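Local coordinates for putative uncharacterized protein (Trypanosoma congolense, PDB 4E40) that is a trypanosome cell-surface receptor for the haptoglobin-hemoglobin complex, probably serving the uptake of heme as a nutrient, at residues 106-111 against 220-225; 36-41 against 211-216; 91-96 against 234-239; 44-49 against 114-119. One frame throughout, in Å; residues are numbered along the deposited sequence. Where two conformers were deposited one is given.

Contact 1. Residues 106-111 against 220-225; sequences EIVAKK and ETALEK
Ala222 turns its single methyl toward helix 82-147 and meets two consecutive residues there, Ile107 and Val108. Ala222 CB lies 3.8 Å from CG2 of Ile107, the branch methyl and not the longer ethyl arm, and 3.8 Å from CG2 of Val108. The same Val108 methyl also reaches the next residue along the partner helix, coming within 3.8 Å of Leu223 N and 3.9 Å of Leu223 CG. Val108 CG2 thus packs alongside the backbone between Ala222 and Leu223 as well as against their side chains. The torsion of Ile107 (chi1 -68°) directs CG2 away from its backbone N, and it is this branch that faces the alanine. Leu223 starts off along the flank of the interface, and its branch point then bends back to Val108.

The short helical segments run antiparallel at 160°, with axes 8.6 Å apart and the CA atoms of Val108 and Ala222 separated by 6.0 Å. Helix 28-73 supplies the third side of the packing: Val108 and Leu223 both touch Ser53, and Leu223 also meets Ile56 and Lys52, a heme-binding residue. Beside the apolar patch, Lys111 NZ forms a salt bridge with Glu218 OE1. All the cross-helix side-chain contacts between the two segments are between methyl and methine groups, which implies that this part of the interface is held by van der Waals packing and burial of apolar surface.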
loop_
_atom_site.group_PDB
_atom_site.type_symbol
_atom_site.label_atom_id
_atom_site.label_comp_id
_atom_site.label_asym_id
_atom_site.label_seq_id
_atom_site.Cartn_x
_atom_site.Cartn_y
_atom_site.Cartn_z
ATOM N N GLU A 106 9.508 12.870 12.166
ATOM C CA GLU A 106 8.416 12.141 12.851
ATOM C C GLU A 106 7.281 11.779 11.936
ATOM O O GLU A 106 6.716 10.671 12.051
ATOM C CB GLU A 106 7.891 12.947 14.050
ATOM C CG GLU A 106 8.795 12.793 15.245
ATOM C CD GLU A 106 9.182 11.299 15.470
ATOM O OE1 GLU A 106 8.293 10.377 15.452
ATOM O OE2 GLU A 106 10.392 11.082 15.610
ATOM N N ILE A 107 6.930 12.693 11.017
ATOM C CA ILE A 107 5.925 12.349 10.031
ATOM C C ILE A 107 6.390 11.211 9.136
ATOM O O ILE A 107 5.557 10.292 8.871
ATOM C CB ILE A 107 5.507 13.554 9.180
ATOM C CG1 ILE A 107 4.763 14.505 10.062
ATOM C CG2 ILE A 107 4.569 13.081 8.016
ATOM C CD1 ILE A 107 4.521 15.861 9.415
ATOM N N VAL A 108 7.644 11.220 8.676
ATOM C CA VAL A 108 8.221 10.151 7.858
ATOM C C VAL A 108 8.107 8.818 8.628
ATOM O O VAL A 108 7.700 7.802 8.060
ATOM C CB VAL A 108 9.688 10.405 7.498
ATOM C CG1 VAL A 108 10.296 9.116 6.848
ATOM C CG2 VAL A 108 9.760 11.583 6.530
ATOM N N ALA A 109 8.406 8.839 9.911
ATOM C CA ALA A 109 8.353 7.589 10.696
ATOM C C ALA A 109 6.943 7.091 10.752
ATOM O O ALA A 109 6.722 5.848 10.684
ATOM C CB ALA A 109 8.837 7.883 12.144
ATOM N N LYS A 110 5.965 8.000 10.922
ATOM C CA LYS A 110 4.553 7.624 11.024
ATOM C C LYS A 110 4.114 6.970 9.720
ATOM O O LYS A 110 3.415 5.934 9.754
ATOM C CB LYS A 110 3.643 8.820 11.344
ATOM C CG LYS A 110 3.819 9.365 12.767
ATOM C CD LYS A 110 3.009 10.643 13.050
ATOM C CE LYS A 110 3.310 11.231 14.449
ATOM N NZ LYS A 110 3.427 10.195 15.503
ATOM N N LYS A 111 4.553 7.551 8.601
ATOM C CA LYS A 111 4.129 7.006 7.286
ATOM C C LYS A 111 4.765 5.683 7.020
ATOM O O LYS A 111 4.121 4.800 6.368
ATOM C CB LYS A 111 4.445 7.984 6.114
ATOM C CG LYS A 111 3.777 9.318 6.280
ATOM C CD LYS A 111 2.271 9.335 6.380
ATOM C CE LYS A 111 1.875 10.656 7.011
ATOM N NZ LYS A 111 0.450 10.951 6.765
ATOM N N GLU A 220 7.094 11.129 1.131
ATOM C CA GLU A 220 8.005 11.845 0.276
ATOM C C GLU A 220 7.883 13.329 0.488
ATOM O O GLU A 220 8.952 14.000 0.483
ATOM C CB GLU A 220 7.719 11.494 -1.206
ATOM C CG GLU A 220 8.733 12.112 -2.157
ATOM C CD GLU A 220 10.200 11.985 -1.780
ATOM O OE1 GLU A 220 10.883 13.042 -1.868
ATOM O OE2 GLU A 220 10.703 10.877 -1.427
ATOM N N THR A 221 6.688 13.843 0.720
ATOM C CA THR A 221 6.508 15.298 0.966
ATOM C C THR A 221 7.225 15.704 2.272
ATOM O O THR A 221 7.927 16.720 2.346
ATOM C CB THR A 221 5.047 15.659 1.008
ATOM O OG1 THR A 221 4.538 15.481 -0.319
ATOM C CG2 THR A 221 4.829 17.099 1.466
ATOM N N ALA A 222 7.082 14.863 3.279
ATOM C CA ALA A 222 7.823 15.171 4.554
ATOM C C ALA A 222 9.323 15.052 4.456
ATOM O O ALA A 222 10.047 15.824 5.122
ATOM C CB ALA A 222 7.254 14.262 5.674
ATOM N N LEU A 223 9.867 14.106 3.712
ATOM C CA LEU A 223 11.280 14.023 3.545
ATOM C C LEU A 223 11.717 15.319 2.857
ATOM O O LEU A 223 12.749 15.830 3.251
ATOM C CB LEU A 223 11.768 12.848 2.679
ATOM C CG LEU A 223 12.097 11.523 3.349
ATOM C CD1 LEU A 223 12.273 10.383 2.360
ATOM C CD2 LEU A 223 13.275 11.600 4.303
ATOM N N GLU A 224 10.961 15.788 1.844
ATOM C CA GLU A 224 11.331 17.065 1.133
ATOM C C GLU A 224 11.408 18.219 2.160
ATOM O O GLU A 224 12.382 19.009 2.115
ATOM C CB GLU A 224 10.341 17.434 -0.019
ATOM C CG GLU A 224 10.396 16.496 -1.245
ATOM C CD GLU A 224 9.061 16.401 -2.026
ATOM O OE1 GLU A 224 8.127 17.231 -1.799
ATOM O OE2 GLU A 224 8.915 15.449 -2.846
ATOM N N LYS A 225 10.405 18.342 3.013
ATOM C CA LYS A 225 10.351 19.438 3.993
ATOM C C LYS A 225 11.537 19.255 4.958
ATOM O O LYS A 225 12.184 20.241 5.346
ATOM C CB LYS A 225 9.005 19.512 4.699
ATOM C CG LYS A 225 7.792 19.812 3.745
ATOM C CD LYS A 225 6.509 20.028 4.585
ATOM C CE LYS A 225 5.228 20.185 3.772
ATOM N NZ LYS A 225 5.046 21.615 3.393
#

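Contact 2. Residues 36-41 against 211-216; sequences LRPAVI and SVEQRA
Val212 faces Ala39 where two helices of an elongated helical bundle, 28-73 and 192-246, run side by side in the same N-to-C sense. The apolar part is this one pair. Both branches of Val212 straddle the small residue, CG1 and CG2 each lying 4.1 Å from Ala39 CB, while CG1 is equally close to Ala39 CA. At chi1 165° Val212 CG1 is anti to the backbone N and CG2 anti to the carbonyl carbon, and both methyls reach Ala39 CB. The CA atoms of the two residues are 6.2 Å apart, the closest across the segments.

Backbone effects come from Pro38. Its nitrogen carries no proton, the helix is kinked at this point, and Ala39 N makes just a weak bond to Leu36 O. Around the pair, Val209 touches both Pro38 and Ala39, while Val212 rests on helix 82-147 and on Arg42, a heme-binding residue.

The polar element is a carboxylate beside the proline ring. Glu213 reaches out from the flank with an extended chain, but it was modelled in two conformers, so its approach is tentative: in one of them OE2 lies 3.1 Å from Pro38 CB and 3.6 Å from Pro38 CG.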
loop_
_atom_site.group_PDB
_atom_site.type_symbol
_atom_site.label_atom_id
_atom_site.label_comp_id
_atom_site.label_asym_id
_atom_site.label_seq_id
_atom_site.Cartn_x
_atom_site.Cartn_y
_atom_site.Cartn_z
ATOM N N LEU A 36 -1.699 -6.519 -5.370
ATOM C CA LEU A 36 -0.764 -6.414 -4.215
ATOM C C LEU A 36 0.587 -5.856 -4.619
ATOM O O LEU A 36 1.279 -5.175 -3.813
ATOM C CB LEU A 36 -0.595 -7.768 -3.523
ATOM C CG LEU A 36 0.353 -7.801 -2.315
ATOM C CD1 LEU A 36 -0.261 -6.975 -1.181
ATOM C CD2 LEU A 36 0.548 -9.238 -1.937
ATOM N N ARG A 37 0.951 -6.067 -5.873
ATOM C CA ARG A 37 2.329 -5.818 -6.347
ATOM C C ARG A 37 2.899 -4.449 -5.973
ATOM O O ARG A 37 4.022 -4.424 -5.423
ATOM C CB ARG A 37 2.431 -6.112 -7.842
ATOM C CG ARG A 37 3.844 -6.005 -8.421
ATOM C CD ARG A 37 4.810 -6.940 -7.738
ATOM N NE ARG A 37 6.122 -6.831 -8.385
ATOM C CZ ARG A 37 7.279 -7.151 -7.803
ATOM N NH1 ARG A 37 7.290 -7.617 -6.551
ATOM N NH2 ARG A 37 8.433 -6.982 -8.469
ATOM N N PRO A 38 2.154 -3.338 -6.198
ATOM C CA PRO A 38 2.779 -2.038 -5.867
ATOM C C PRO A 38 3.060 -1.816 -4.409
ATOM O O PRO A 38 4.033 -1.089 -4.109
ATOM C CB PRO A 38 1.751 -0.981 -6.324
ATOM C CG PRO A 38 0.982 -1.684 -7.419
ATOM C CD PRO A 38 0.901 -3.122 -6.954
ATOM N N ALA A 39 2.226 -2.358 -3.521
ATOM C CA ALA A 39 2.453 -2.213 -2.079
ATOM C C ALA A 39 3.676 -3.009 -1.708
ATOM O O ALA A 39 4.448 -2.520 -0.856
ATOM C CB ALA A 39 1.214 -2.609 -1.237
ATOM N N VAL A 40 3.922 -4.162 -2.325
ATOM C CA VAL A 40 5.114 -4.990 -1.961
ATOM C C VAL A 40 6.421 -4.279 -2.384
ATOM O O VAL A 40 7.388 -4.129 -1.592
ATOM C CB VAL A 40 4.998 -6.403 -2.531
ATOM C CG1 VAL A 40 6.333 -7.103 -2.464
ATOM C CG2 VAL A 40 3.901 -7.151 -1.748
ATOM N N ILE A 41 6.422 -3.760 -3.605
ATOM C CA ILE A 41 7.485 -2.841 -4.067
ATOM C C ILE A 41 7.687 -1.617 -3.142
ATOM O O ILE A 41 8.829 -1.376 -2.683
ATOM C CB ILE A 41 7.269 -2.461 -5.563
ATOM C CG1 ILE A 41 7.271 -3.693 -6.459
ATOM C CG2 ILE A 41 8.423 -1.593 -6.055
ATOM C CD1 ILE A 41 8.389 -4.665 -6.171
ATOM N N SER A 211 -4.274 3.253 -0.323
ATOM C CA SER A 211 -3.810 3.914 0.911
ATOM C C SER A 211 -2.286 3.904 1.001
ATOM O O SER A 211 -1.680 4.931 1.353
ATOM C CB SER A 211 -4.431 3.276 2.161
ATOM O OG SER A 211 -5.829 3.526 2.266
ATOM N N VAL A 212 -1.651 2.770 0.693
ATOM C CA VAL A 212 -0.172 2.689 0.696
ATOM C C VAL A 212 0.453 3.738 -0.222
ATOM O O VAL A 212 1.420 4.421 0.165
ATOM C CB VAL A 212 0.359 1.272 0.323
ATOM C CG1 VAL A 212 1.857 1.268 -0.027
ATOM C CG2 VAL A 212 0.096 0.328 1.468
ATOM N N GLU A 213 -0.103 3.874 -1.418
ATOM C CA GLU A 213 0.482 4.768 -2.374
ATOM C C GLU A 213 0.252 6.240 -1.935
ATOM O O GLU A 213 1.127 7.072 -2.220
ATOM C CB GLU A 213 -0.025 4.416 -3.807
ATOM C CG GLU A 213 0.365 3.010 -4.313
ATOM C CD GLU A 213 -0.522 2.422 -5.432
ATOM O OE1 GLU A 213 -1.623 2.939 -5.681
ATOM O OE2 GLU A 213 -0.103 1.436 -6.107
ATOM N N GLN A 214 -0.850 6.548 -1.227
ATOM C CA GLN A 214 -1.125 7.879 -0.686
ATOM C C GLN A 214 -0.198 8.155 0.496
ATOM O O GLN A 214 0.413 9.259 0.577
ATOM C CB GLN A 214 -2.531 8.025 -0.171
ATOM C CG GLN A 214 -3.635 8.114 -1.205
ATOM C CD GLN A 214 -4.904 8.672 -0.578
ATOM O OE1 GLN A 214 -5.409 8.153 0.425
ATOM N NE2 GLN A 214 -5.419 9.755 -1.157
ATOM N N ARG A 215 -0.071 7.194 1.435
ATOM C CA ARG A 215 0.935 7.425 2.541
ATOM C C ARG A 215 2.363 7.598 1.984
ATOM O O ARG A 215 3.203 8.326 2.549
ATOM C CB ARG A 215 0.935 6.262 3.603
ATOM C CG ARG A 215 -0.414 5.820 4.173
ATOM C CD ARG A 215 -1.238 6.756 5.032
ATOM N NE ARG A 215 -1.855 7.874 4.316
ATOM C CZ ARG A 215 -3.026 7.881 3.676
ATOM N NH1 ARG A 215 -3.439 9.013 3.117
ATOM N NH2 ARG A 215 -3.797 6.788 3.580
ATOM N N ALA A 216 2.718 6.908 0.910
ATOM C CA ALA A 216 4.042 6.971 0.344
ATOM C C ALA A 216 4.279 8.382 -0.227
ATOM O O ALA A 216 5.404 8.858 -0.160
ATOM C CB ALA A 216 4.202 5.912 -0.724
#

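Contact 3. Residues 91-96 against 234-239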
loop_
_atom_site.group_PDB
_atom_site.type_symbol
_atom_site.label_atom_id
_atom_site.label_comp_id
_atom_site.label_asym_id
_atom_site.label_seq_id
_atom_site.Cartn_x
_atom_site.Cartn_y
_atom_site.Cartn_z
ATOM N N ALA A 91 22.834 30.789 15.369
ATOM C CA ALA A 91 22.620 29.555 16.133
ATOM C C ALA A 91 21.178 29.337 16.585
ATOM O O ALA A 91 20.683 28.211 16.617
ATOM C CB ALA A 91 23.554 29.579 17.379
ATOM N N ALA A 92 20.471 30.443 16.896
ATOM C CA ALA A 92 19.056 30.358 17.264
ATOM C C ALA A 92 18.255 29.880 16.046
ATOM O O ALA A 92 17.425 28.971 16.171
ATOM C CB ALA A 92 18.547 31.762 17.656
ATOM N N VAL A 93 18.606 30.391 14.874
ATOM C CA VAL A 93 17.967 29.847 13.603
ATOM C C VAL A 93 18.191 28.343 13.414
ATOM O O VAL A 93 17.275 27.579 13.101
ATOM C CB VAL A 93 18.447 30.629 12.362
ATOM C CG1 VAL A 93 18.088 29.906 11.069
ATOM C CG2 VAL A 93 17.781 32.023 12.385
ATOM N N ALA A 94 19.421 27.903 13.670
ATOM C CA ALA A 94 19.717 26.482 13.494
ATOM C C ALA A 94 18.903 25.634 14.477
ATOM O O ALA A 94 18.341 24.618 14.068
ATOM C CB ALA A 94 21.250 26.244 13.700
ATOM N N HIS A 95 18.797 26.073 15.746
ATOM C CA HIS A 95 17.950 25.327 16.685
ATOM C C HIS A 95 16.507 25.286 16.254
ATOM O O HIS A 95 15.862 24.254 16.309
ATOM C CB HIS A 95 18.049 25.971 18.074
ATOM C CG HIS A 95 19.345 25.704 18.827
ATOM N ND1 HIS A 95 19.475 24.663 19.702
ATOM C CD2 HIS A 95 20.537 26.372 18.821
ATOM C CE1 HIS A 95 20.711 24.744 20.322
ATOM N NE2 HIS A 95 21.379 25.761 19.769
ATOM N N HIS A 96 16.011 26.451 15.814
ATOM C CA HIS A 96 14.598 26.501 15.426
ATOM C C HIS A 96 14.297 25.639 14.219
ATOM O O HIS A 96 13.275 24.952 14.176
ATOM C CB HIS A 96 14.170 27.954 15.149
ATOM C CG HIS A 96 14.329 28.831 16.339
ATOM N ND1 HIS A 96 14.392 30.177 16.243
ATOM C CD2 HIS A 96 14.413 28.521 17.671
ATOM C CE1 HIS A 96 14.575 30.696 17.474
ATOM N NE2 HIS A 96 14.555 29.688 18.345
ATOM N N GLU A 234 21.812 23.823 8.520
ATOM C CA GLU A 234 23.240 23.723 8.166
ATOM C C GLU A 234 23.849 25.048 7.731
ATOM O O GLU A 234 24.951 25.372 8.136
ATOM C CB GLU A 234 23.447 22.696 7.051
ATOM C CG GLU A 234 23.245 21.261 7.503
ATOM C CD GLU A 234 23.323 20.293 6.321
ATOM O OE1 GLU A 234 23.008 20.692 5.187
ATOM O OE2 GLU A 234 23.588 19.096 6.550
ATOM N N LYS A 235 23.125 25.848 6.960
ATOM C CA LYS A 235 23.640 27.172 6.587
ATOM C C LYS A 235 23.756 28.100 7.771
ATOM O O LYS A 235 24.721 28.822 7.871
ATOM C CB LYS A 235 22.741 27.791 5.499
ATOM C CG LYS A 235 22.756 26.973 4.202
ATOM C CD LYS A 235 24.019 27.215 3.375
ATOM C CE LYS A 235 24.262 26.045 2.423
ATOM N NZ LYS A 235 25.408 26.375 1.525
ATOM N N ALA A 236 22.773 28.059 8.670
ATOM C CA ALA A 236 22.822 28.916 9.846
ATOM C C ALA A 236 23.971 28.481 10.782
ATOM O O ALA A 236 24.686 29.311 11.337
ATOM C CB ALA A 236 21.472 28.825 10.577
ATOM N N ALA A 237 24.127 27.173 10.938
ATOM C CA ALA A 237 25.288 26.713 11.732
ATOM C C ALA A 237 26.626 27.124 11.103
ATOM O O ALA A 237 27.543 27.500 11.835
ATOM C CB ALA A 237 25.224 25.205 11.969
ATOM N N GLU A 238 26.747 27.047 9.790
ATOM C CA GLU A 238 27.947 27.498 9.123
ATOM C C GLU A 238 28.224 28.979 9.445
ATOM O O GLU A 238 29.340 29.378 9.856
ATOM C CB GLU A 238 27.840 27.257 7.623
ATOM C CG GLU A 238 27.929 25.807 7.190
ATOM C CD GLU A 238 27.452 25.615 5.755
ATOM O OE1 GLU A 238 27.437 26.613 4.998
ATOM O OE2 GLU A 238 27.077 24.481 5.377
ATOM N N GLU A 239 27.192 29.812 9.312
ATOM C CA GLU A 239 27.373 31.223 9.669
ATOM C C GLU A 239 27.838 31.414 11.104
ATOM O O GLU A 239 28.757 32.225 11.383
ATOM C CB GLU A 239 26.124 32.086 9.320
ATOM C CG GLU A 239 26.577 33.564 9.410
ATOM C CD GLU A 239 25.476 34.603 9.518
ATOM O OE1 GLU A 239 24.273 34.254 9.615
ATOM O OE2 GLU A 239 25.883 35.796 9.566
#
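Val93 lays its CG1 methyl over the methyl of Ala236, with Val93 CG1 and Ala236 CB only 3.6 Å apart. That branch is placed by a chi1 of 167°, which carries CG1 opposite the backbone N of Val93 and across the gap to the partner helix. Ala236 CB then presses against the backbone of helix 82-147 itself, lying 3.8 Å from Ala94 N. The methyl of Ala94 completes the set: Ala94 CB is 4.1 Å from Ala236 CB and equally distant from Ala237 N, while Ala237 CB is 4.5 Å from Ala94 CB.

With three alanines at the interface the backbones can come near each other. The CA atoms of Ala94 and Ala236 are 5.4 Å apart and the segment axes approach to 7.8 Å, at an angle of 156° between their N-to-C directions. Ala94, Ala236 and Ala237 are buried, whereas Val93 sits at the outer margin.

Small residues continue the packing on the side of helix 28-73, where Ala67 touches both Ala91 and Ala237. On the same outer side as Val93, Glu239 packs on Lys86 and Ala90. Methyl-to-backbone packing of this kind, at short axis separation, is close antiparallel helix packing over alanines, here within the long helical bundle of the receptor and away from the heme-binding residues.

Contact 4. Residues 44-49 against 114-119. Unlike the reference sequence in segment 114-119: Ile116 (reference Thr).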
loop_
_atom_site.group_PDB
_atom_site.type_symbol
_atom_site.label_atom_id
_atom_site.label_comp_id
_atom_site.label_asym_id
_atom_site.label_seq_id
_atom_site.Cartn_x
_atom_site.Cartn_y
_atom_site.Cartn_z
ATOM N N ALA A 44 9.114 -2.249 0.262
ATOM C CA ALA A 44 10.542 -2.610 0.162
ATOM C C ALA A 44 11.450 -1.388 0.097
ATOM O O ALA A 44 12.654 -1.510 0.311
ATOM C CB ALA A 44 10.804 -3.528 -1.039
ATOM N N THR A 45 10.876 -0.237 -0.194
ATOM C CA THR A 45 11.648 1.023 -0.178
ATOM C C THR A 45 11.733 1.632 1.229
ATOM O O THR A 45 12.475 2.593 1.468
ATOM C CB THR A 45 11.028 2.114 -1.079
ATOM O OG1 THR A 45 9.822 2.635 -0.466
ATOM C CG2 THR A 45 10.780 1.613 -2.479
ATOM N N THR A 46 10.948 1.133 2.169
ATOM C CA THR A 46 10.762 1.967 3.352
ATOM C C THR A 46 11.948 1.979 4.297
ATOM O O THR A 46 12.125 2.961 5.044
ATOM C CB THR A 46 9.425 1.696 4.082
ATOM O OG1 THR A 46 9.391 0.368 4.643
ATOM C CG2 THR A 46 8.253 1.956 3.110
ATOM N N GLU A 47 12.753 0.919 4.285
ATOM C CA GLU A 47 13.923 0.873 5.157
ATOM C C GLU A 47 14.913 1.947 4.665
ATOM O O GLU A 47 15.565 2.631 5.493
ATOM C CB GLU A 47 14.531 -0.534 5.183
ATOM C CG GLU A 47 15.714 -0.723 6.124
ATOM C CD GLU A 47 16.476 -2.032 5.879
ATOM O OE1 GLU A 47 17.492 -2.281 6.576
ATOM O OE2 GLU A 47 16.076 -2.824 4.987
ATOM N N PHE A 48 14.996 2.122 3.339
ATOM C CA PHE A 48 15.824 3.203 2.745
ATOM C C PHE A 48 15.336 4.620 3.143
ATOM O O PHE A 48 16.157 5.478 3.465
ATOM C CB PHE A 48 15.899 3.070 1.215
ATOM C CG PHE A 48 16.507 4.270 0.518
ATOM C CD1 PHE A 48 17.896 4.400 0.396
ATOM C CD2 PHE A 48 15.690 5.270 -0.029
ATOM C CE1 PHE A 48 18.457 5.515 -0.250
ATOM C CE2 PHE A 48 16.242 6.381 -0.670
ATOM C CZ PHE A 48 17.630 6.501 -0.779
ATOM N N SER A 49 14.026 4.857 3.081
ATOM C CA SER A 49 13.418 6.177 3.443
ATOM C C SER A 49 13.546 6.473 4.880
ATOM O O SER A 49 13.873 7.633 5.251
ATOM C CB SER A 49 11.944 6.213 3.080
ATOM O OG SER A 49 11.836 5.866 1.740
ATOM N N GLU A 114 2.750 3.275 8.925
ATOM C CA GLU A 114 1.450 3.086 8.295
ATOM C C GLU A 114 1.591 2.164 7.091
ATOM O O GLU A 114 0.731 1.270 6.900
ATOM C CB GLU A 114 0.808 4.402 7.878
ATOM C CG GLU A 114 0.359 5.118 9.173
ATOM C CD GLU A 114 -0.157 6.551 8.999
ATOM O OE1 GLU A 114 0.044 7.156 7.943
ATOM O OE2 GLU A 114 -0.711 7.104 9.992
ATOM N N ILE A 115 2.634 2.357 6.287
ATOM C CA ILE A 115 2.816 1.485 5.105
ATOM C C ILE A 115 3.060 0.029 5.518
ATOM O O ILE A 115 2.553 -0.914 4.854
ATOM C CB ILE A 115 3.981 2.012 4.237
ATOM C CG1 ILE A 115 3.483 3.300 3.539
ATOM C CG2 ILE A 115 4.458 0.973 3.218
ATOM C CD1 ILE A 115 4.631 4.124 2.924
ATOM N N ILE A 116 3.848 -0.154 6.566
ATOM C CA ILE A 116 4.158 -1.523 7.036
ATOM C C ILE A 116 2.845 -2.175 7.449
ATOM O O ILE A 116 2.575 -3.346 7.049
ATOM C CB ILE A 116 5.179 -1.501 8.204
ATOM C CG1 ILE A 116 6.583 -1.133 7.663
ATOM C CG2 ILE A 116 5.158 -2.847 8.970
ATOM C CD1 ILE A 116 7.601 -0.769 8.774
ATOM N N GLU A 117 2.031 -1.473 8.256
ATOM C CA GLU A 117 0.746 -2.065 8.724
ATOM C C GLU A 117 -0.217 -2.370 7.562
ATOM O O GLU A 117 -0.822 -3.480 7.472
ATOM C CB GLU A 117 0.072 -1.092 9.735
ATOM C CG GLU A 117 -1.349 -1.539 10.165
ATOM C CD GLU A 117 -2.215 -0.354 10.680
ATOM O OE1 GLU A 117 -1.819 0.848 10.567
ATOM O OE2 GLU A 117 -3.324 -0.616 11.194
ATOM N N LEU A 118 -0.315 -1.432 6.617
ATOM C CA LEU A 118 -1.273 -1.565 5.483
ATOM C C LEU A 118 -0.839 -2.671 4.585
ATOM O O LEU A 118 -1.697 -3.424 4.072
ATOM C CB LEU A 118 -1.267 -0.254 4.672
ATOM C CG LEU A 118 -2.029 0.862 5.417
ATOM C CD1 LEU A 118 -1.658 2.146 4.706
ATOM C CD2 LEU A 118 -3.519 0.610 5.264
ATOM N N THR A 119 0.476 -2.801 4.400
ATOM C CA THR A 119 0.965 -3.838 3.464
ATOM C C THR A 119 0.795 -5.231 4.053
ATOM O O THR A 119 0.436 -6.190 3.349
ATOM C CB THR A 119 2.422 -3.560 3.060
ATOM O OG1 THR A 119 2.464 -2.281 2.429
ATOM C CG2 THR A 119 2.896 -4.614 2.043
#
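A sparse, mostly apolar touch joins Thr46 of helix 28-73 to Ile115 and Ile116 of helix 82-147, near the middle of the long helical bundle. The evidence for sparseness is the separation of the backbones: even the nearest CA atoms, those of Thr46 and Ile115, are 8.2 Å apart, and the meeting is left to the side chains, methyl branch to methyl branch. Thr46 CG2 comes to 3.9 Å from Ile115 CG2, the two side chains lying at a slant to one another. Ile115 CG2 is the branch carried away from the backbone N of its residue by a chi1 of -72°. Ile116, which replaces the threonine of the reference sequence, adds a marginal approach, its CG1 lying 4.4 Å from Thr46 OG1.

Thr46 divides its two branches between different tasks. Its methyl faces the partner helix, and its hydroxyl, set between the backbone N and the carbonyl carbon at chi1 66°, returns to its own helix and hydrogen-bonds with Asn43 O. On the other segment, Ile115 O accepts two bonds, 2.8 Å each, from OG1 and from N of Thr119; they arrive from opposite faces of the carbonyl plane, and the hydroxyl bond lies 30° out of it. This ties the Thr119 side chain to the turn that carries Ile115.

Asn43 also packs on Ile115, Ile116 and Thr119, and the side chain of Ile115 comes within about 4 Å of that of heme-binding Arg42. Helix 192-246 packs along one side of the contact, with Leu219 against Ser49 and Arg215 against Glu114.

Overall arrangement
The chain is a helical-bundle part, probably extracellular, of a longer membrane receptor. Its four contacts pair the three long helices in every combination: contacts 1 and 3 join 82-147 to 192-246, contact 2 joins 28-73 to 192-246, and contact 4 joins 28-73 to 82-147. Contacts 2 and 4 are neighbours, their centres 8 Å apart, and they meet where Val212 CG2 lies 3.5 Å from Leu118 CB. Contact 1 follows, its centre 12 Å from that of contact 4, with Leu223 CD2 4.1 Å from Ser49 O. Heme-binding Arg42 adjoins contacts 2 and 4, and Lys52 adjoins contact 1; no heme is bound in this model. Contact 3 stands apart, its centre 22 Å from that of contact 1.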